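Local coordinates for protein probable zinc protease PqqL (Escherichia coli, PDB 6OFT) that probably acts as a periplasmic zinc-dependent endopeptidase of the M16 family, this chain being the first half of the protease, at residues Asn70-Ile73 / Glu74-Ser78; Gly205-Asp208 / Ser209-Leu213; Ser273-Glu276 / Gln277-Ser281; Asn438-Ala441 / Ala442-Leu446. One frame throughout, in Å; residues are numbered along the deposited sequence.

The four contacts are worked examples of how short helical segments are stabilised locally, and they follow one another along the chain without overlap. Interaction 1 covers the short helix 71-77, and interaction 2 joins strand 199-205 of the six-stranded sheet to helix 209-220; their centres lie about 25 Å apart. Interaction 3 sits near the start of the long helix 271-296, with its centre about 34 Å from that of interaction 2. Interaction 4 lies on helix 439-444, shortly after strand 430-436 of the five-stranded sheet, about 58 Å from interaction 2 between centres. Interaction 1 alone lies near the predicted zinc site; interactions 2 and 3 fall in the range of the inactive M16 domain.

Interaction 1 of 4, residues Asn70-Ile73 / Glu74-Ser78; sequences NKVI and ETFES
The carbonyl oxygen Lys71 O is gripped twice by one residue, Thr75, whose hydroxyl OG1 donates to it at 2.7 Å while its backbone N donates at 2.9 Å. This is the familiar i to i+4 pairing of a serine or threonine with the preceding helical turn, here in helix 71-77 of the insulinase-type M16 domain. The two donors reach the oxygen from opposite faces of its carbonyl plane, the hydroxyl tilted 28° from that plane. Thr75 can do this because OG1 stands beside its own backbone N, with chi1 at -58°, and so faces back along the helix.

On the exposed flank, Glu74 serves two partners with its two carboxylate oxygens. Lys71 bends at chi2 and brings NZ to within 3.0 Å of Glu74 OE1, a salt bridge that meets the oxygen nearly end-on. The other oxygen, OE2, accepts a weak bond from Asn70 ND2 at 3.3 Å, the amide and carboxylate planes standing 79° apart. Asn70 occupies the N-cap position, but its side chain makes no capping bond, turning to Glu74 OE2; its carbonyl takes the Glu74 N-H as in any helical turn.

The buried flank is apolar. Val72 and Phe76 run side by side, and this pair faces helix 107-122, where Trp120 touches Val72 and Ile116 touches Phe76. The Asn70 side chain is about 8 Å from that of Glu134, a predicted zinc ligand, which places this helix beside the probable active site. The closest apolar approach across the two segments is Val72 CG1 to Phe76 CE2, at 3.8 Å.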
ATOM      1  N   ASN A  70     -27.106  16.779  -5.703  1.00 31.30           N
ATOM      2  CA  ASN A  70     -25.859  17.481  -5.402  1.00 31.02           C
ATOM      3  C   ASN A  70     -25.809  18.139  -3.993  1.00 33.08           C
ATOM      4  O   ASN A  70     -24.857  18.872  -3.695  1.00 32.00           O
ATOM      5  CB  ASN A  70     -25.606  18.534  -6.490  1.00 30.80           C
ATOM      6  CG  ASN A  70     -24.163  18.951  -6.594  1.00 45.58           C
ATOM      7  OD1 ASN A  70     -23.253  18.120  -6.613  1.00 34.95           O
ATOM      8  ND2 ASN A  70     -23.924  20.253  -6.648  1.00 41.31           N
ATOM      9  N   LYS A  71     -26.800  17.867  -3.127  1.00 29.09           N
ATOM     10  CA  LYS A  71     -26.866  18.511  -1.810  1.00 28.86           C
ATOM     11  C   LYS A  71     -25.715  18.149  -0.851  1.00 30.16           C
ATOM     12  O   LYS A  71     -25.376  18.995  -0.031  1.00 28.86           O
ATOM     13  CB  LYS A  71     -28.230  18.312  -1.132  1.00 31.77           C
ATOM     14  CG  LYS A  71     -29.392  19.003  -1.852  1.00 43.56           C
ATOM     15  CD  LYS A  71     -29.432  20.514  -1.631  1.00 53.56           C
ATOM     16  CE  LYS A  71     -30.529  21.179  -2.422  1.00 64.57           C
ATOM     17  NZ  LYS A  71     -30.218  22.608  -2.692  1.00 73.94           N
ATOM     18  N   VAL A  72     -25.102  16.946  -0.951  1.00 26.98           N
ATOM     19  CA  VAL A  72     -23.960  16.577  -0.083  1.00 27.50           C
ATOM     20  C   VAL A  72     -22.764  17.492  -0.408  1.00 27.60           C
ATOM     21  O   VAL A  72     -22.154  18.057   0.506  1.00 25.21           O
ATOM     22  CB  VAL A  72     -23.615  15.045  -0.125  1.00 32.59           C
ATOM     23  CG1 VAL A  72     -22.138  14.757   0.135  1.00 32.38           C
ATOM     24  CG2 VAL A  72     -24.478  14.268   0.861  1.00 32.71           C
ATOM     25  N   ILE A  73     -22.503  17.690  -1.712  1.00 23.74           N
ATOM     26  CA  ILE A  73     -21.419  18.538  -2.213  1.00 23.58           C
ATOM     27  C   ILE A  73     -21.675  20.009  -1.889  1.00 26.91           C
ATOM     28  O   ILE A  73     -20.751  20.698  -1.443  1.00 26.41           O
ATOM     29  CB  ILE A  73     -21.149  18.259  -3.716  1.00 26.20           C
ATOM     30  CG1 ILE A  73     -20.569  16.817  -3.933  1.00 24.96           C
ATOM     31  CG2 ILE A  73     -20.297  19.351  -4.385  1.00 27.56           C
ATOM     32  CD1 ILE A  73     -19.132  16.487  -3.331  1.00 23.33           C
ATOM     33  N   GLU A  74     -22.930  20.461  -2.040  1.00 23.75           N
ATOM     34  CA  GLU A  74     -23.348  21.834  -1.721  1.00 23.90           C
ATOM     35  C   GLU A  74     -23.219  22.101  -0.226  1.00 26.66           C
ATOM     36  O   GLU A  74     -22.889  23.224   0.156  1.00 25.77           O
ATOM     37  CB  GLU A  74     -24.795  22.117  -2.193  1.00 25.53           C
ATOM     38  CG  GLU A  74     -24.951  22.197  -3.711  1.00 37.87           C
ATOM     39  CD  GLU A  74     -26.365  22.237  -4.272  1.00 61.19           C
ATOM     40  OE1 GLU A  74     -27.312  22.539  -3.509  1.00 49.31           O
ATOM     41  OE2 GLU A  74     -26.525  21.975  -5.487  1.00 60.69           O
ATOM     42  N   THR A  75     -23.470  21.075   0.622  1.00 22.71           N
ATOM     43  CA  THR A  75     -23.332  21.223   2.075  1.00 22.79           C
ATOM     44  C   THR A  75     -21.844  21.379   2.425  1.00 26.55           C
ATOM     45  O   THR A  75     -21.493  22.270   3.207  1.00 27.89           O
ATOM     46  CB  THR A  75     -24.027  20.081   2.833  1.00 29.29           C
ATOM     47  OG1 THR A  75     -25.409  20.050   2.464  1.00 29.56           O
ATOM     48  CG2 THR A  75     -23.921  20.235   4.350  1.00 27.71           C
ATOM     49  N   PHE A  76     -20.973  20.534   1.840  1.00 20.77           N
ATOM     50  CA  PHE A  76     -19.524  20.632   2.087  1.00 19.93           C
ATOM     51  C   PHE A  76     -19.013  21.996   1.618  1.00 22.79           C
ATOM     52  O   PHE A  76     -18.294  22.648   2.360  1.00 22.76           O
ATOM     53  CB  PHE A  76     -18.752  19.499   1.391  1.00 20.56           C
ATOM     54  CG  PHE A  76     -18.734  18.177   2.121  1.00 21.25           C
ATOM     55  CD1 PHE A  76     -18.245  18.088   3.421  1.00 23.21           C
ATOM     56  CD2 PHE A  76     -19.152  17.011   1.489  1.00 21.93           C
ATOM     57  CE1 PHE A  76     -18.198  16.855   4.087  1.00 23.79           C
ATOM     58  CE2 PHE A  76     -19.107  15.779   2.157  1.00 23.65           C
ATOM     59  CZ  PHE A  76     -18.615  15.710   3.442  1.00 21.95           C
ATOM     60  N   GLU A  77     -19.415  22.430   0.411  1.00 19.35           N
ATOM     61  CA  GLU A  77     -19.038  23.732  -0.168  1.00 19.82           C
ATOM     62  C   GLU A  77     -19.425  24.931   0.735  1.00 25.01           C
ATOM     63  O   GLU A  77     -18.639  25.866   0.855  1.00 25.54           O
ATOM     64  CB  GLU A  77     -19.585  23.887  -1.594  1.00 21.09           C
ATOM     65  CG  GLU A  77     -18.766  23.147  -2.652  1.00 30.00           C
ATOM     66  CD  GLU A  77     -17.449  23.758  -3.117  1.00 44.12           C
ATOM     67  OE1 GLU A  77     -17.272  24.991  -2.992  1.00 37.76           O
ATOM     68  OE2 GLU A  77     -16.596  22.999  -3.628  1.00 32.25           O
ATOM     69  N   SER A  78     -20.594  24.864   1.423  1.00 23.31           N
ATOM     70  CA  SER A  78     -21.077  25.909   2.351  1.00 23.72           C
ATOM     71  C   SER A  78     -20.221  26.017   3.633  1.00 26.48           C
ATOM     72  O   SER A  78     -20.352  26.979   4.393  1.00 26.14           O
ATOM     73  CB  SER A  78     -22.546  25.686   2.709  1.00 27.83           C
ATOM     74  OG  SER A  78     -22.696  24.644   3.659  1.00 32.05           O
TER

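Interaction 2 of 4, residues Gly205-Asp208 / Ser209-Leu213; sequences GDID and SKEAL
Ile207 CG1 and CD1 cover one face of the Glu211 carboxylate, with Ile207 CD1 3.7 Å from Glu211 CD; the two side chains cross at about a right angle. The carboxylates of Asp208 and Glu211 stand almost perpendicular, their planes 87° apart, and each is used differently. Asp208 OD2 accepts the backbone N-H of Glu211 at 2.8 Å, nearly end-on to its C-O bond and with an almost straight N-H...O angle of 168°.

That bond makes Asp208 the N-cap of helix 209-220, at the turn where strand 199-205 of the six-stranded sheet gives way to the helix. Its CG sits between the backbone N and the carbonyl carbon, chi1 70°, which turns the carboxylate over the first helical turn. The first backbone bond of that helix follows, from Ala212 N to Asp208 O at 3.0 Å.

The reciprocal link of a capping box is made here through a water, which accepts from Asp208 N and donates to Glu211 OE1, 2.9 Å from each. The other oxygen, Glu211 OE2, forms a salt bridge with Lys107. Beneath the polar layer Ile207 CG2 reaches Ala212 CB at 3.9 Å, in the positions of a hydrophobic staple, and Ala212 also touches Ile22 of strand 19-24, so the start of the helix is seated on the sheet.

Asp208 OD2 and Glu211 OE1 are 4.8 Å apart, like charges brought close. The helix N-terminus would be expected to favour the negative charge on Asp208, while Lys107 and the bridging water probably ease that on Glu211.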
ATOM      1  N   GLY A 205      -6.205  14.017  14.877  1.00 20.74           N
ATOM      2  CA  GLY A 205      -6.070  15.458  14.874  1.00 20.11           C
ATOM      3  C   GLY A 205      -6.268  16.097  16.216  1.00 23.60           C
ATOM      4  O   GLY A 205      -6.300  15.417  17.246  1.00 21.51           O
ATOM      5  N   ASP A 206      -6.389  17.432  16.184  1.00 21.61           N
ATOM      6  CA  ASP A 206      -6.419  18.324  17.339  1.00 22.35           C
ATOM      7  C   ASP A 206      -7.769  18.422  18.046  1.00 28.28           C
ATOM      8  O   ASP A 206      -8.387  19.482  18.090  1.00 28.82           O
ATOM      9  CB  ASP A 206      -5.903  19.707  16.910  1.00 23.87           C
ATOM     10  CG  ASP A 206      -5.283  20.483  18.045  1.00 28.99           C
ATOM     11  OD1 ASP A 206      -5.132  19.906  19.151  1.00 29.10           O
ATOM     12  OD2 ASP A 206      -4.944  21.659  17.835  1.00 27.43           O
ATOM     13  N   ILE A 207      -8.174  17.326  18.679  1.00 26.37           N
ATOM     14  CA  ILE A 207      -9.439  17.211  19.409  1.00 27.34           C
ATOM     15  C   ILE A 207      -9.213  16.382  20.695  1.00 32.05           C
ATOM     16  O   ILE A 207      -8.437  15.420  20.674  1.00 32.31           O
ATOM     17  CB  ILE A 207     -10.526  16.613  18.453  1.00 30.36           C
ATOM     18  CG1 ILE A 207     -11.930  16.628  19.091  1.00 30.77           C
ATOM     19  CG2 ILE A 207     -10.135  15.203  17.925  1.00 31.03           C
ATOM     20  CD1 ILE A 207     -13.065  16.531  18.089  1.00 38.69           C
ATOM     21  N   ASP A 208      -9.878  16.737  21.806  1.00 28.72           N
ATOM     22  CA  ASP A 208      -9.643  15.946  23.018  1.00 29.04           C
ATOM     23  C   ASP A 208     -10.429  14.626  22.984  1.00 30.74           C
ATOM     24  O   ASP A 208     -11.339  14.481  22.170  1.00 29.73           O
ATOM     25  CB  ASP A 208      -9.830  16.752  24.327  1.00 32.22           C
ATOM     26  CG  ASP A 208     -11.219  17.195  24.767  1.00 46.56           C
ATOM     27  OD1 ASP A 208     -11.308  18.192  25.508  1.00 49.81           O
ATOM     28  OD2 ASP A 208     -12.211  16.516  24.414  1.00 48.55           O
ATOM     29  N   SER A 209     -10.038  13.657  23.828  1.00 27.56           N
ATOM     30  CA  SER A 209     -10.657  12.323  23.905  1.00 27.01           C
ATOM     31  C   SER A 209     -12.180  12.386  24.085  1.00 29.81           C
ATOM     32  O   SER A 209     -12.902  11.725  23.345  1.00 29.23           O
ATOM     33  CB  SER A 209     -10.049  11.509  25.045  1.00 28.77           C
ATOM     34  OG  SER A 209      -8.634  11.571  25.029  1.00 36.36           O
ATOM     35  N   LYS A 210     -12.649  13.187  25.060  1.00 25.42           N
ATOM     36  CA  LYS A 210     -14.070  13.342  25.398  1.00 24.56           C
ATOM     37  C   LYS A 210     -14.881  13.865  24.226  1.00 26.36           C
ATOM     38  O   LYS A 210     -15.895  13.261  23.891  1.00 25.02           O
ATOM     39  CB  LYS A 210     -14.246  14.211  26.654  1.00 25.48           C
ATOM     40  CG  LYS A 210     -15.686  14.360  27.144  1.00 32.12           C
ATOM     41  CD  LYS A 210     -15.723  15.342  28.322  1.00 38.10           C
ATOM     42  CE  LYS A 210     -17.114  15.631  28.832  1.00 41.41           C
ATOM     43  NZ  LYS A 210     -17.092  16.667  29.900  1.00 44.83           N
ATOM     44  N   GLU A 211     -14.428  14.970  23.597  1.00 23.01           N
ATOM     45  CA  GLU A 211     -15.099  15.564  22.448  1.00 22.87           C
ATOM     46  C   GLU A 211     -15.133  14.619  21.245  1.00 26.63           C
ATOM     47  O   GLU A 211     -16.183  14.501  20.623  1.00 27.64           O
ATOM     48  CB  GLU A 211     -14.461  16.904  22.062  1.00 24.49           C
ATOM     49  CG  GLU A 211     -15.271  17.641  21.003  1.00 31.75           C
ATOM     50  CD  GLU A 211     -14.688  18.915  20.426  1.00 39.52           C
ATOM     51  OE1 GLU A 211     -13.770  19.506  21.036  1.00 43.64           O
ATOM     52  OE2 GLU A 211     -15.179  19.335  19.358  1.00 32.58           O
ATOM     53  N   ALA A 212     -14.002  13.956  20.911  1.00 23.23           N
ATOM     54  CA  ALA A 212     -13.949  13.009  19.790  1.00 22.28           C
ATOM     55  C   ALA A 212     -14.856  11.801  20.043  1.00 25.08           C
ATOM     56  O   ALA A 212     -15.600  11.422  19.148  1.00 24.74           O
ATOM     57  CB  ALA A 212     -12.514  12.563  19.529  1.00 23.13           C
ATOM     58  N   LEU A 213     -14.831  11.220  21.269  1.00 22.25           N
ATOM     59  CA  LEU A 213     -15.698  10.077  21.603  1.00 21.56           C
ATOM     60  C   LEU A 213     -17.179  10.467  21.539  1.00 27.27           C
ATOM     61  O   LEU A 213     -18.000   9.671  21.083  1.00 26.68           O
ATOM     62  CB  LEU A 213     -15.349   9.480  22.984  1.00 21.13           C
ATOM     63  CG  LEU A 213     -14.067   8.636  23.004  1.00 23.91           C
ATOM     64  CD1 LEU A 213     -13.493   8.521  24.401  1.00 23.47           C
ATOM     65  CD2 LEU A 213     -14.297   7.260  22.376  1.00 23.87           C
TER
HETATM   66  O   HOH W   1     -11.067  19.330  21.997  1.00 37.78           O

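Interaction 3 of 4, residues Ser273-Glu276 / Gln277-Ser281; sequences SFIE and QAEWS
Ala278 lies on the tightly packed side of this helical turn, its CB 3.4 Å from Phe274 O and its methyl resting on Trp409 and Ile412 of the loop that follows helix 398-408. Phe274 itself packs on Leu404 and Leu408 of that helix. Close by, Glu279 CG comes to 3.4 Å from Ile275 O, and the carboxylate of buried Glu279 is hydrogen-bonded through OE2 to Ser416.

The segments are successive turns of helix 271-296, the long helix of the second M16 domain, whose i to i+4 spacing sets Glu276 beside Trp280. The bond between these two is loose, although the indole itself packs on Leu424 and Leu320. Trp280 NE1 donates weakly to Glu276 OE2, 3.4 Å away and bent to 136°, with carboxylate and indole planes 35° apart. A bend at chi2 (114°) brings the carboxylate alongside the ring, and Lys420 makes a long, weak ion pair with the same OE2.

Toward exposed Gln277, water takes over. One molecule donates to Phe274 O at 2.7 Å and to Gln277 OE1 at 2.8 Å. The same water sits over the centre of one face of the Phe274 ring.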
ATOM      1  N   SER A 273       7.163 -12.132  14.360  1.00 24.24           N
ATOM      2  CA  SER A 273       6.802 -11.519  13.073  1.00 23.34           C
ATOM      3  C   SER A 273       7.429 -10.120  12.899  1.00 26.81           C
ATOM      4  O   SER A 273       7.716  -9.729  11.773  1.00 26.57           O
ATOM      5  CB  SER A 273       5.292 -11.531  12.840  1.00 25.54           C
ATOM      6  OG  SER A 273       4.580 -10.811  13.834  1.00 29.49           O
ATOM      7  N   PHE A 274       7.736  -9.421  14.009  1.00 22.68           N
ATOM      8  CA  PHE A 274       8.448  -8.140  13.962  1.00 22.57           C
ATOM      9  C   PHE A 274       9.871  -8.404  13.420  1.00 28.26           C
ATOM     10  O   PHE A 274      10.349  -7.642  12.587  1.00 27.80           O
ATOM     11  CB  PHE A 274       8.525  -7.482  15.363  1.00 23.70           C
ATOM     12  CG  PHE A 274       9.228  -6.138  15.401  1.00 24.40           C
ATOM     13  CD1 PHE A 274      10.610  -6.057  15.548  1.00 26.94           C
ATOM     14  CD2 PHE A 274       8.508  -4.955  15.287  1.00 25.17           C
ATOM     15  CE1 PHE A 274      11.260  -4.815  15.580  1.00 27.66           C
ATOM     16  CE2 PHE A 274       9.159  -3.713  15.306  1.00 27.44           C
ATOM     17  CZ  PHE A 274      10.529  -3.651  15.460  1.00 25.48           C
ATOM     18  N   ILE A 275      10.528  -9.484  13.895  1.00 25.96           N
ATOM     19  CA  ILE A 275      11.881  -9.879  13.489  1.00 26.24           C
ATOM     20  C   ILE A 275      11.898 -10.299  12.020  1.00 30.74           C
ATOM     21  O   ILE A 275      12.796  -9.879  11.294  1.00 31.28           O
ATOM     22  CB  ILE A 275      12.494 -10.965  14.429  1.00 29.25           C
ATOM     23  CG1 ILE A 275      12.771 -10.399  15.838  1.00 29.18           C
ATOM     24  CG2 ILE A 275      13.777 -11.581  13.820  1.00 30.64           C
ATOM     25  CD1 ILE A 275      12.809 -11.457  16.946  1.00 29.23           C
ATOM     26  N   GLU A 276      10.927 -11.134  11.593  1.00 28.56           N
ATOM     27  CA  GLU A 276      10.807 -11.609  10.205  1.00 28.66           C
ATOM     28  C   GLU A 276      10.731 -10.434   9.230  1.00 33.07           C
ATOM     29  O   GLU A 276      11.457 -10.428   8.235  1.00 33.10           O
ATOM     30  CB  GLU A 276       9.601 -12.549  10.046  1.00 30.34           C
ATOM     31  CG  GLU A 276       9.295 -12.966   8.609  1.00 44.09           C
ATOM     32  CD  GLU A 276       9.484 -14.432   8.267  1.00 69.92           C
ATOM     33  OE1 GLU A 276       9.201 -15.293   9.131  1.00 77.70           O
ATOM     34  OE2 GLU A 276       9.901 -14.722   7.122  1.00 56.08           O
ATOM     35  N   GLN A 277       9.883  -9.432   9.527  1.00 29.76           N
ATOM     36  CA  GLN A 277       9.721  -8.251   8.666  1.00 29.75           C
ATOM     37  C   GLN A 277      10.997  -7.428   8.668  1.00 31.81           C
ATOM     38  O   GLN A 277      11.395  -6.931   7.616  1.00 30.80           O
ATOM     39  CB  GLN A 277       8.514  -7.392   9.113  1.00 31.18           C
ATOM     40  CG  GLN A 277       8.121  -6.245   8.140  1.00 38.45           C
ATOM     41  CD  GLN A 277       8.925  -4.952   8.251  1.00 48.05           C
ATOM     42  OE1 GLN A 277       9.687  -4.724   9.196  1.00 44.90           O
ATOM     43  NE2 GLN A 277       8.762  -4.053   7.281  1.00 32.34           N
ATOM     44  N   ALA A 278      11.622  -7.256   9.849  1.00 27.36           N
ATOM     45  CA  ALA A 278      12.864  -6.487   9.989  1.00 26.98           C
ATOM     46  C   ALA A 278      14.021  -7.116   9.186  1.00 28.98           C
ATOM     47  O   ALA A 278      14.854  -6.392   8.655  1.00 28.70           O
ATOM     48  CB  ALA A 278      13.248  -6.362  11.457  1.00 27.98           C
ATOM     49  N   GLU A 279      14.061  -8.449   9.094  1.00 25.18           N
ATOM     50  CA  GLU A 279      15.092  -9.153   8.322  1.00 25.77           C
ATOM     51  C   GLU A 279      14.925  -8.928   6.815  1.00 28.11           C
ATOM     52  O   GLU A 279      15.930  -8.711   6.147  1.00 26.46           O
ATOM     53  CB  GLU A 279      15.146 -10.647   8.666  1.00 26.95           C
ATOM     54  CG  GLU A 279      15.750 -10.897  10.042  1.00 30.97           C
ATOM     55  CD  GLU A 279      16.103 -12.334  10.366  1.00 41.99           C
ATOM     56  OE1 GLU A 279      15.422 -13.249   9.856  1.00 36.19           O
ATOM     57  OE2 GLU A 279      17.051 -12.545  11.154  1.00 41.14           O
ATOM     58  N   TRP A 280      13.674  -8.941   6.282  1.00 24.96           N
ATOM     59  CA  TRP A 280      13.462  -8.663   4.846  1.00 25.77           C
ATOM     60  C   TRP A 280      13.810  -7.220   4.529  1.00 27.66           C
ATOM     61  O   TRP A 280      14.422  -6.963   3.501  1.00 28.93           O
ATOM     62  CB  TRP A 280      12.026  -8.971   4.368  1.00 25.03           C
ATOM     63  CG  TRP A 280      11.653 -10.422   4.370  1.00 26.82           C
ATOM     64  CD1 TRP A 280      10.612 -10.994   5.039  1.00 29.92           C
ATOM     65  CD2 TRP A 280      12.339 -11.495   3.698  1.00 27.26           C
ATOM     66  NE1 TRP A 280      10.604 -12.356   4.832  1.00 30.45           N
ATOM     67  CE2 TRP A 280      11.658 -12.691   4.018  1.00 31.84           C
ATOM     68  CE3 TRP A 280      13.469 -11.560   2.851  1.00 28.96           C
ATOM     69  CZ2 TRP A 280      12.059 -13.940   3.517  1.00 31.40           C
ATOM     70  CZ3 TRP A 280      13.885 -12.796   2.378  1.00 30.86           C
ATOM     71  CH2 TRP A 280      13.177 -13.967   2.696  1.00 31.86           C
ATOM     72  N   SER A 281      13.433  -6.288   5.422  1.00 23.18           N
ATOM     73  CA  SER A 281      13.680  -4.850   5.326  1.00 22.76           C
ATOM     74  C   SER A 281      15.179  -4.553   5.350  1.00 28.96           C
ATOM     75  O   SER A 281      15.646  -3.692   4.605  1.00 28.57           O
ATOM     76  CB  SER A 281      12.986  -4.126   6.477  1.00 25.92           C
ATOM     77  OG  SER A 281      13.279  -2.739   6.467  1.00 34.08           O
TER
HETATM   78  O   HOH W   2       9.701  -5.109  11.969  1.00 25.53           O

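Interaction 4 of 4, residues Asn438-Ala441 / Ala442-Leu446; sequences NEVA and AKKAL
Asn438 reaches Ala442 through its carbonyl oxygen, which accepts the Ala442 N-H at 3.0 Å and lies 3.3 Å from Ala442 CB. It is the N-cap of helix 439-444, the short helix shortly after strand 430-436, and its side chain completes the cap: Asn438 OD1 accepts from Ala441 N at 2.9 Å and, more weakly, from Val440 N. The Ala441 donor stands above the amide plane, 42° out of it. On the other branch, Asn438 ND2 donates to Asp329; together with the OD1 bonds, this fixes the rotation of the amide.

Glu439 comes next. Its chain bends at chi2 (-43°), turning the carboxylate forward over the methyl of Ala442, with Glu439 OE1 3.7 Å from Ala442 CB. Its OE2 is engaged outside the helix, by Lys250 in a salt bridge and by Asn248.

Val440 lies alongside Lys444, CG1 to CE 4.2 Å, a loose contact with the aliphatic part of an extended lysine chain. Ala441 faces inward, touching Val436 and Asp329, and its carbonyl takes a weak, bent bond from Ala445 N as the chain leaves the helix.

Amide and carboxylate groups hold the start of the helix to neighbouring loops and strand 242-248, while its exposed side carries lysines. Two acidic residues, Glu439 within the first turn and Asp329 beside the cap, would probably be favoured by the partial positive charge of the N-H groups at the helix start.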
ATOM      1  N   ASN A 438      13.060   2.671 -26.386  1.00 40.39           N
ATOM      2  CA  ASN A 438      13.451   2.934 -27.775  1.00 40.97           C
ATOM      3  C   ASN A 438      13.911   1.622 -28.389  1.00 45.74           C
ATOM      4  O   ASN A 438      14.118   0.647 -27.654  1.00 43.81           O
ATOM      5  CB  ASN A 438      14.514   4.045 -27.880  1.00 39.08           C
ATOM      6  CG  ASN A 438      15.821   3.735 -27.197  1.00 53.44           C
ATOM      7  OD1 ASN A 438      16.660   2.990 -27.717  1.00 49.79           O
ATOM      8  ND2 ASN A 438      16.030   4.310 -26.025  1.00 39.36           N
ATOM      9  N   GLU A 439      14.073   1.587 -29.722  1.00 44.25           N
ATOM     10  CA  GLU A 439      14.472   0.370 -30.416  1.00 44.58           C
ATOM     11  C   GLU A 439      15.969   0.053 -30.277  1.00 47.61           C
ATOM     12  O   GLU A 439      16.348  -1.088 -30.540  1.00 47.39           O
ATOM     13  CB  GLU A 439      13.996   0.366 -31.886  1.00 47.19           C
ATOM     14  CG  GLU A 439      12.486   0.159 -32.019  1.00 59.51           C
ATOM     15  CD  GLU A 439      11.871  -0.906 -31.118  1.00 82.99           C
ATOM     16  OE1 GLU A 439      12.076  -2.111 -31.396  1.00 84.72           O
ATOM     17  OE2 GLU A 439      11.198  -0.536 -30.125  1.00 67.07           O
ATOM     18  N   VAL A 440      16.805   1.010 -29.809  1.00 44.09           N
ATOM     19  CA  VAL A 440      18.235   0.734 -29.567  1.00 43.93           C
ATOM     20  C   VAL A 440      18.324  -0.111 -28.266  1.00 45.81           C
ATOM     21  O   VAL A 440      18.946  -1.174 -28.277  1.00 45.03           O
ATOM     22  CB  VAL A 440      19.136   2.002 -29.503  1.00 48.32           C
ATOM     23  CG1 VAL A 440      20.612   1.630 -29.350  1.00 48.33           C
ATOM     24  CG2 VAL A 440      18.930   2.908 -30.715  1.00 48.90           C
ATOM     25  N   ALA A 441      17.652   0.334 -27.176  1.00 40.71           N
ATOM     26  CA  ALA A 441      17.623  -0.418 -25.913  1.00 39.40           C
ATOM     27  C   ALA A 441      16.879  -1.752 -26.091  1.00 42.81           C
ATOM     28  O   ALA A 441      17.283  -2.749 -25.485  1.00 42.41           O
ATOM     29  CB  ALA A 441      16.983   0.407 -24.803  1.00 39.46           C
ATOM     30  N   ALA A 442      15.821  -1.775 -26.952  1.00 38.72           N
ATOM     31  CA  ALA A 442      15.013  -2.969 -27.256  1.00 38.05           C
ATOM     32  C   ALA A 442      15.854  -4.047 -27.913  1.00 41.49           C
ATOM     33  O   ALA A 442      15.707  -5.224 -27.582  1.00 39.90           O
ATOM     34  CB  ALA A 442      13.829  -2.610 -28.148  1.00 39.07           C
ATOM     35  N   LYS A 443      16.746  -3.634 -28.839  1.00 39.49           N
ATOM     36  CA  LYS A 443      17.690  -4.505 -29.546  1.00 39.45           C
ATOM     37  C   LYS A 443      18.801  -4.933 -28.575  1.00 41.10           C
ATOM     38  O   LYS A 443      19.360  -6.017 -28.729  1.00 41.71           O
ATOM     39  CB  LYS A 443      18.275  -3.752 -30.771  1.00 42.77           C
ATOM     40  CG  LYS A 443      19.226  -4.541 -31.680  1.00 61.59           C
ATOM     41  CD  LYS A 443      18.503  -5.343 -32.764  1.00 73.57           C
ATOM     42  CE  LYS A 443      19.365  -5.580 -33.989  1.00 87.80           C
ATOM     43  NZ  LYS A 443      20.464  -6.552 -33.737  1.00 95.62           N
ATOM     44  N   LYS A 444      19.111  -4.085 -27.576  1.00 36.56           N
ATOM     45  CA  LYS A 444      20.148  -4.346 -26.568  1.00 35.97           C
ATOM     46  C   LYS A 444      19.678  -5.215 -25.392  1.00 38.00           C
ATOM     47  O   LYS A 444      20.518  -5.814 -24.714  1.00 36.09           O
ATOM     48  CB  LYS A 444      20.787  -3.037 -26.076  1.00 38.17           C
ATOM     49  CG  LYS A 444      21.900  -2.584 -27.025  1.00 46.73           C
ATOM     50  CD  LYS A 444      22.455  -1.216 -26.704  1.00 55.75           C
ATOM     51  CE  LYS A 444      23.551  -0.817 -27.661  1.00 69.25           C
ATOM     52  NZ  LYS A 444      24.165   0.480 -27.274  1.00 78.40           N
ATOM     53  N   ALA A 445      18.347  -5.317 -25.170  1.00 34.35           N
ATOM     54  CA  ALA A 445      17.773  -6.126 -24.092  1.00 32.90           C
ATOM     55  C   ALA A 445      18.208  -7.594 -24.199  1.00 35.72           C
ATOM     56  O   ALA A 445      18.278  -8.146 -25.299  1.00 35.26           O
ATOM     57  CB  ALA A 445      16.252  -6.014 -24.094  1.00 33.33           C
ATOM     58  N   LEU A 446      18.555  -8.202 -23.060  1.00 31.20           N
ATOM     59  CA  LEU A 446      19.009  -9.588 -23.034  1.00 30.97           C
ATOM     60  C   LEU A 446      17.823 -10.532 -23.165  1.00 33.25           C
ATOM     61  O   LEU A 446      16.793 -10.319 -22.523  1.00 32.14           O
ATOM     62  CB  LEU A 446      19.772  -9.891 -21.723  1.00 30.77           C
ATOM     63  CG  LEU A 446      21.253  -9.485 -21.610  1.00 35.88           C
ATOM     64  CD1 LEU A 446      21.430  -7.959 -21.468  1.00 35.68           C
ATOM     65  CD2 LEU A 446      21.877 -10.133 -20.389  1.00 37.45           C
TER